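P800 reaction center core protein (Heliobacterium modesticaldum, PDB 5V8K) forms the core of a homodimeric photosynthetic reaction center in the membrane, holding bacteriochlorophyll g pigments, carotenoid and a [4Fe-4S] cluster shared by the two subunits. Local coordinates at residues R236-S241 with G257-Q262; G387-T392 with L449-P454. One frame throughout, in Å; residues are numbered along the deposited sequence.

Contact 1 of 2, residues R236-S241 with G257-Q262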
loop_
_atom_site.group_PDB
_atom_site.type_symbol
_atom_site.label_atom_id
_atom_site.label_comp_id
_atom_site.label_asym_id
_atom_site.label_seq_id
_atom_site.Cartn_x
_atom_site.Cartn_y
_atom_site.Cartn_z
ATOM N N ARG A 236 12.805 -12.151 29.971
ATOM C CA ARG A 236 14.101 -11.467 29.910
ATOM C C ARG A 236 15.217 -12.400 30.367
ATOM O O ARG A 236 16.261 -12.504 29.716
ATOM C CB ARG A 236 14.115 -10.204 30.788
ATOM C CG ARG A 236 13.278 -9.019 30.322
ATOM C CD ARG A 236 13.498 -7.789 31.253
ATOM N NE ARG A 236 12.959 -8.023 32.593
ATOM C CZ ARG A 236 13.684 -8.280 33.681
ATOM N NH1 ARG A 236 15.004 -8.303 33.616
ATOM N NH2 ARG A 236 13.083 -8.510 34.845
ATOM N N GLU A 237 15.017 -13.062 31.507
ATOM C CA GLU A 237 16.062 -13.900 32.094
ATOM C C GLU A 237 16.382 -15.089 31.210
ATOM O O GLU A 237 17.548 -15.409 30.994
ATOM C CB GLU A 237 15.616 -14.382 33.469
ATOM C CG GLU A 237 15.401 -13.267 34.472
ATOM C CD GLU A 237 16.613 -12.981 35.278
ATOM O OE1 GLU A 237 17.204 -11.907 35.026
ATOM O OE2 GLU A 237 16.965 -13.825 36.147
ATOM N N TYR A 238 15.355 -15.767 30.695
ATOM C CA TYR A 238 15.617 -16.908 29.833
ATOM C C TYR A 238 16.539 -16.531 28.675
ATOM O O TYR A 238 17.505 -17.245 28.372
ATOM C CB TYR A 238 14.303 -17.514 29.322
ATOM C CG TYR A 238 14.529 -18.441 28.180
ATOM C CD1 TYR A 238 15.081 -19.689 28.384
ATOM C CD2 TYR A 238 14.263 -18.041 26.892
ATOM C CE1 TYR A 238 15.343 -20.545 27.313
ATOM C CE2 TYR A 238 14.511 -18.871 25.822
ATOM C CZ TYR A 238 15.036 -20.128 26.035
ATOM O OH TYR A 238 15.306 -20.963 24.973
ATOM N N ALA A 239 16.276 -15.392 28.031
ATOM C CA ALA A 239 17.004 -15.024 26.812
ATOM C C ALA A 239 18.478 -14.774 27.055
ATOM O O ALA A 239 19.242 -14.774 26.090
ATOM C CB ALA A 239 16.406 -13.771 26.145
ATOM N N VAL A 240 18.906 -14.571 28.303
ATOM C CA VAL A 240 20.323 -14.457 28.620
ATOM C C VAL A 240 20.796 -15.553 29.587
ATOM O O VAL A 240 21.896 -15.472 30.113
ATOM C CB VAL A 240 20.666 -13.056 29.167
ATOM C CG1 VAL A 240 20.406 -11.982 28.104
ATOM C CG2 VAL A 240 19.861 -12.750 30.427
ATOM N N SER A 241 19.994 -16.589 29.811
ATOM C CA SER A 241 20.378 -17.658 30.721
ATOM C C SER A 241 21.348 -18.613 30.029
ATOM O O SER A 241 21.659 -18.472 28.848
ATOM C CB SER A 241 19.153 -18.422 31.191
ATOM O OG SER A 241 18.634 -19.165 30.102
ATOM N N GLY A 257 14.054 -6.801 26.399
ATOM C CA GLY A 257 12.660 -7.196 26.357
ATOM C C GLY A 257 12.233 -7.971 25.134
ATOM O O GLY A 257 11.028 -8.153 24.937
ATOM N N LEU A 258 13.183 -8.451 24.319
ATOM C CA LEU A 258 12.875 -9.101 23.046
ATOM C C LEU A 258 11.660 -10.011 23.134
ATOM O O LEU A 258 10.665 -9.805 22.434
ATOM C CB LEU A 258 14.081 -9.900 22.547
ATOM C CG LEU A 258 13.930 -10.603 21.190
ATOM C CD1 LEU A 258 13.960 -9.633 20.023
ATOM C CD2 LEU A 258 15.021 -11.657 21.055
ATOM N N LEU A 259 11.738 -11.052 23.976
ATOM C CA LEU A 259 10.685 -12.061 23.986
ATOM C C LEU A 259 9.425 -11.536 24.653
ATOM O O LEU A 259 8.321 -11.901 24.246
ATOM C CB LEU A 259 11.142 -13.333 24.694
ATOM C CG LEU A 259 12.388 -14.014 24.131
ATOM C CD1 LEU A 259 12.675 -15.273 24.909
ATOM C CD2 LEU A 259 12.173 -14.336 22.638
ATOM N N VAL A 260 9.581 -10.685 25.671
ATOM C CA VAL A 260 8.414 -10.086 26.301
ATOM C C VAL A 260 7.598 -9.320 25.253
ATOM O O VAL A 260 6.370 -9.415 25.193
ATOM C CB VAL A 260 8.822 -9.165 27.457
ATOM C CG1 VAL A 260 7.572 -8.647 28.169
ATOM C CG2 VAL A 260 9.729 -9.852 28.433
ATOM N N LYS A 261 8.272 -8.524 24.437
ATOM C CA LYS A 261 7.548 -7.734 23.449
ATOM C C LYS A 261 6.942 -8.590 22.344
ATOM O O LYS A 261 5.921 -8.191 21.776
ATOM C CB LYS A 261 8.458 -6.645 22.894
ATOM C CG LYS A 261 8.725 -5.618 23.933
ATOM C CD LYS A 261 9.650 -4.530 23.475
ATOM C CE LYS A 261 11.032 -5.009 23.350
ATOM N NZ LYS A 261 11.943 -3.958 22.863
ATOM N N GLN A 262 7.494 -9.774 22.061
ATOM C CA GLN A 262 6.810 -10.695 21.150
ATOM C C GLN A 262 5.508 -11.194 21.765
ATOM O O GLN A 262 4.465 -11.226 21.095
ATOM C CB GLN A 262 7.707 -11.873 20.786
ATOM C CG GLN A 262 8.800 -11.523 19.800
ATOM C CD GLN A 262 9.911 -12.588 19.714
ATOM O OE1 GLN A 262 9.665 -13.779 19.871
ATOM N NE2 GLN A 262 11.116 -12.152 19.429
#
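Leu-259 meets Tyr-238 and Ala-239 through one methyl, CD1. This methyl lies at the edge of the Tyr-238 ring, in its plane, with CD1 3.8 Å from Tyr-238 CD2. The same CD1 is 4.2 Å from Ala-239 CB. The second patch is aliphatic. Arg-236 and Val-260 lie side by side and point the same way, with Arg-236 CG 4.1 Å from Val-260 CG2. Arg-236 CG also approaches Gly-257 CA, at 4.4 Å. With chi1 at -70°, this CG lies beside its own backbone N, where it meets Val-260 and Gly-257. The polar end of the arginine is used elsewhere: NE is hydrogen-bonded to Gln-226.

Gly-257 is the N-cap residue of helix 258-291. The short axes of 236-240 and 258-262 come within 9.3 Å at 132°. Beyond the first shell, Tyr-238 packs on Tyr-62 and Ala-63 of helix 58-67, and Leu-259 on Thr-59 of the same helix. Ser-241 OG donates to Tyr-238 O, 2.8 Å away, which also accepts from Ser-241 N. With no hydrogen bond across, the fit of helix 234-240 to the start of helix 258-291, most of which is predicted to span the membrane, rests on carbon-to-carbon packing.

Contact 2 of 2, residues G387-T392 with L449-P454. With GBF (Bacteriochlorophyll g), chain D.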
loop_
_atom_site.group_PDB
_atom_site.type_symbol
_atom_site.label_atom_id
_atom_site.label_comp_id
_atom_site.label_asym_id
_atom_site.label_seq_id
_atom_site.Cartn_x
_atom_site.Cartn_y
_atom_site.Cartn_z
ATOM N N GLY A 387 -7.192 7.915 20.064
ATOM C CA GLY A 387 -7.908 8.262 18.836
ATOM C C GLY A 387 -8.137 7.060 17.929
ATOM O O GLY A 387 -9.199 6.926 17.311
ATOM N N GLY A 388 -7.126 6.190 17.810
ATOM C CA GLY A 388 -7.289 4.987 17.009
ATOM C C GLY A 388 -8.378 4.082 17.551
ATOM O O GLY A 388 -9.142 3.486 16.789
ATOM N N LEU A 389 -8.509 4.023 18.872
ATOM C CA LEU A 389 -9.576 3.244 19.480
ATOM C C LEU A 389 -10.957 3.779 19.115
ATOM O O LEU A 389 -11.864 3.007 18.790
ATOM C CB LEU A 389 -9.393 3.208 21.003
ATOM C CG LEU A 389 -8.335 2.214 21.478
ATOM C CD1 LEU A 389 -8.065 2.491 22.937
ATOM C CD2 LEU A 389 -8.769 0.766 21.283
ATOM N N HIS A 390 -11.153 5.100 19.215
ATOM C CA HIS A 390 -12.444 5.679 18.854
ATOM C C HIS A 390 -12.694 5.589 17.358
ATOM O O HIS A 390 -13.832 5.389 16.922
ATOM C CB HIS A 390 -12.515 7.130 19.317
ATOM C CG HIS A 390 -12.536 7.267 20.795
ATOM N ND1 HIS A 390 -11.437 6.998 21.579
ATOM C CD2 HIS A 390 -13.542 7.562 21.644
ATOM C CE1 HIS A 390 -11.756 7.177 22.847
ATOM N NE2 HIS A 390 -13.024 7.529 22.910
ATOM N N PHE A 391 -11.636 5.734 16.571
ATOM C CA PHE A 391 -11.719 5.530 15.129
ATOM C C PHE A 391 -12.211 4.118 14.799
ATOM O O PHE A 391 -13.178 3.938 14.055
ATOM C CB PHE A 391 -10.323 5.821 14.559
ATOM C CG PHE A 391 -10.195 5.696 13.083
ATOM C CD1 PHE A 391 -10.770 6.619 12.239
ATOM C CD2 PHE A 391 -9.408 4.708 12.540
ATOM C CE1 PHE A 391 -10.614 6.503 10.869
ATOM C CE2 PHE A 391 -9.238 4.581 11.198
ATOM C CZ PHE A 391 -9.846 5.460 10.352
ATOM N N THR A 392 -11.543 3.098 15.356
ATOM C CA THR A 392 -11.985 1.716 15.190
ATOM C C THR A 392 -13.429 1.530 15.644
ATOM O O THR A 392 -14.185 0.766 15.044
ATOM C CB THR A 392 -11.046 0.775 15.968
ATOM O OG1 THR A 392 -9.712 0.914 15.464
ATOM C CG2 THR A 392 -11.465 -0.647 15.759
ATOM N N LEU A 449 -5.690 -1.155 12.852
ATOM C CA LEU A 449 -4.280 -0.843 12.666
ATOM C C LEU A 449 -3.880 0.519 13.216
ATOM O O LEU A 449 -2.690 0.706 13.511
ATOM C CB LEU A 449 -3.892 -0.904 11.191
ATOM C CG LEU A 449 -4.074 -2.305 10.610
ATOM C CD1 LEU A 449 -3.832 -2.313 9.129
ATOM C CD2 LEU A 449 -3.135 -3.321 11.281
ATOM N N GLN A 450 -4.822 1.472 13.356
ATOM C CA GLN A 450 -4.509 2.730 14.021
ATOM C C GLN A 450 -4.362 2.605 15.532
ATOM O O GLN A 450 -3.944 3.573 16.185
ATOM C CB GLN A 450 -5.606 3.758 13.687
ATOM C CG GLN A 450 -5.590 4.173 12.262
ATOM C CD GLN A 450 -4.199 4.471 11.835
ATOM O OE1 GLN A 450 -3.563 3.670 11.166
ATOM N NE2 GLN A 450 -3.677 5.598 12.302
ATOM N N VAL A 451 -4.710 1.458 16.098
ATOM C CA VAL A 451 -4.390 1.132 17.484
ATOM C C VAL A 451 -3.089 0.327 17.566
ATOM O O VAL A 451 -2.168 0.672 18.311
ATOM C CB VAL A 451 -5.564 0.361 18.132
ATOM C CG1 VAL A 451 -5.242 -0.017 19.546
ATOM C CG2 VAL A 451 -6.872 1.178 18.060
ATOM N N ILE A 452 -2.987 -0.725 16.752
ATOM C CA ILE A 452 -1.883 -1.661 16.858
ATOM C C ILE A 452 -0.554 -0.995 16.500
ATOM O O ILE A 452 0.444 -1.176 17.192
ATOM C CB ILE A 452 -2.165 -2.901 15.989
ATOM C CG1 ILE A 452 -3.356 -3.655 16.595
ATOM C CG2 ILE A 452 -0.941 -3.857 15.942
ATOM C CD1 ILE A 452 -4.021 -4.657 15.644
ATOM N N ALA A 453 -0.517 -0.219 15.417
ATOM C CA ALA A 453 0.776 0.279 14.957
ATOM C C ALA A 453 1.369 1.297 15.921
ATOM O O ALA A 453 2.505 1.086 16.392
ATOM C CB ALA A 453 0.648 0.848 13.546
ATOM N N PRO A 454 0.680 2.364 16.300
ATOM C CA PRO A 454 1.267 3.275 17.285
ATOM C C PRO A 454 1.602 2.606 18.613
ATOM O O PRO A 454 2.559 3.003 19.283
ATOM C CB PRO A 454 0.166 4.345 17.474
ATOM C CG PRO A 454 -0.798 4.091 16.457
ATOM C CD PRO A 454 -0.698 2.772 15.933
HETATM MG MG GBF D . -2.242 5.496 7.801
HETATM C CHA GBF D . 0.720 6.059 6.004
HETATM C CHB GBF D . -1.819 8.443 9.240
HETATM C CHC GBF D . -5.569 5.239 8.703
HETATM C CHD GBF D . -2.732 2.587 5.825
HETATM N NA GBF D . -0.810 6.900 7.757
HETATM C C1A GBF D . 0.415 6.954 7.155
HETATM C C2A GBF D . 1.385 8.075 7.490
HETATM C C3A GBF D . 0.521 8.834 8.503
HETATM C C4A GBF D . -0.773 7.984 8.525
HETATM C CMA GBF D . 1.234 8.850 9.839
HETATM C CAA GBF D . 1.902 9.034 6.407
HETATM C CBA GBF D . 3.047 9.877 6.968
HETATM C CGA GBF D . 2.553 11.301 7.214
HETATM O O1A GBF D . 1.412 11.692 6.955
HETATM O O2A GBF D . 3.537 12.242 7.664
HETATM N NB GBF D . -3.526 6.724 8.769
HETATM C C1B GBF D . -3.172 7.849 9.416
HETATM C C2B GBF D . -4.279 8.334 10.142
HETATM C C3B GBF D . -5.305 7.412 9.954
HETATM C C4B GBF D . -4.779 6.410 9.119
HETATM C CMB GBF D . -4.278 9.568 10.980
HETATM C CAB GBF D . -6.653 7.374 10.543
HETATM C CBB GBF D . -7.091 8.064 11.533
HETATM N NC GBF D . -3.827 4.281 7.258
HETATM C C1C GBF D . -5.022 4.200 7.832
HETATM C C2C GBF D . -6.021 3.079 7.683
HETATM C C3C GBF D . -5.030 2.378 6.841
HETATM C C4C GBF D . -3.837 3.059 6.642
HETATM C CMC GBF D . -6.416 2.439 8.991
HETATM C CAC GBF D . -5.255 1.047 6.247
HETATM C CBC GBF D . -6.545 0.204 6.352
HETATM N ND GBF D . -1.316 4.470 6.382
HETATM C C1D GBF D . -1.552 3.431 5.613
HETATM C C2D GBF D . -0.640 3.085 4.370
HETATM C C3D GBF D . 0.176 4.170 4.703
HETATM C C4D GBF D . -0.165 4.967 5.823
HETATM C CMD GBF D . -0.714 1.988 3.365
HETATM C CAD GBF D . 1.480 4.686 4.268
HETATM O OBD GBF D . 2.121 4.535 3.159
HETATM C CBD GBF D . 1.849 5.909 5.064
HETATM C CGD GBF D . 3.213 5.701 5.685
HETATM O O1D GBF D . 3.431 5.382 6.852
HETATM O O2D GBF D . 4.360 5.818 4.813
HETATM C CED GBF D . 5.638 5.442 5.301
HETATM C C1 GBF D . 3.189 13.605 7.854
HETATM C C2 GBF D . 3.168 14.319 6.543
HETATM C C3 GBF D . 4.176 15.126 6.184
HETATM C C4 GBF D . 5.378 15.261 7.076
HETATM C C5 GBF D . 4.123 15.844 4.866
HETATM C C6 GBF D . 3.961 17.365 5.013
HETATM C C7 GBF D . 2.564 17.693 5.515
HETATM C C8 GBF D . 1.755 18.612 4.967
HETATM C C9 GBF D . 2.130 19.377 3.754
HETATM C C10 GBF D . 0.379 18.826 5.534
HETATM C C11 GBF D . -0.424 17.611 5.106
HETATM C C12 GBF D . -0.653 17.729 3.630
HETATM C C13 GBF D . -0.544 16.700 2.791
HETATM C C14 GBF D . -0.824 16.971 1.363
HETATM C C15 GBF D . -0.140 15.341 3.208
HETATM O O HOH W 1 -1.440 4.173 9.868
#
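Gln-450 reaches from Gly-388 and Phe-391 to a bacteriochlorophyll g. Its CB lies 3.9 Å from Gly-388 CA. Its CG touches Phe-391 CE2 at 3.8 Å. The chain bends at chi2, -46°, which turns CD to 3.4 Å from C4B of the pigment. At the tip, NE2 is 3.4 Å from C3B of the macrocycle. OE1 accepts a short hydrogen bond from a water, 2.5 Å from OE1 to the water oxygen, and that water is a ligand of the magnesium. Gln-450 is therefore a second-shell residue of the metal.

The Phe-391 ring stands almost perpendicular to the Gln-450 amide, at 88°. Pigment atom CBB lies over the centre of one ring face. An alanine in place of Phe-391 would probably open a gap beside the pigment vinyl group and Gln-450 CG. Val-451 CG2 sits against the Gly-388 backbone, 3.3 Å from Gly-388 C, and meets Leu-389 CD2. Gly-388 CA comes to 3.7 Å from Gln-450 O, a close approach of the two backbones.

The two segments run nearly antiparallel, at 157°. Helix 258-291 packs on both through Trp-275, Ile-276 and Ile-272. Tyr-333 of helix 311-344 touches Gln-450, and helix 575-599 covers Leu-449 and Ile-452.

Overall arrangement
Contacts 1 and 2 follow each other along the chain, and their centres are about 27 Å apart. Their nearest atoms are about 10 Å apart, so they do not touch. Helix 258-291 links them: its start takes part in contact 1, and residues further along it pack on contact 2. In contact 1, Gly-257 lies about 9 Å from a bound calcium ion. Contact 2 is among pigments. Besides the bacteriochlorophyll g packed on the Phe-391 ring face, another has His-390 NE2 as a magnesium ligand, and an 8(1)-OH-chlorophyll aF lies about 4 Å from the Phe-391 side chain.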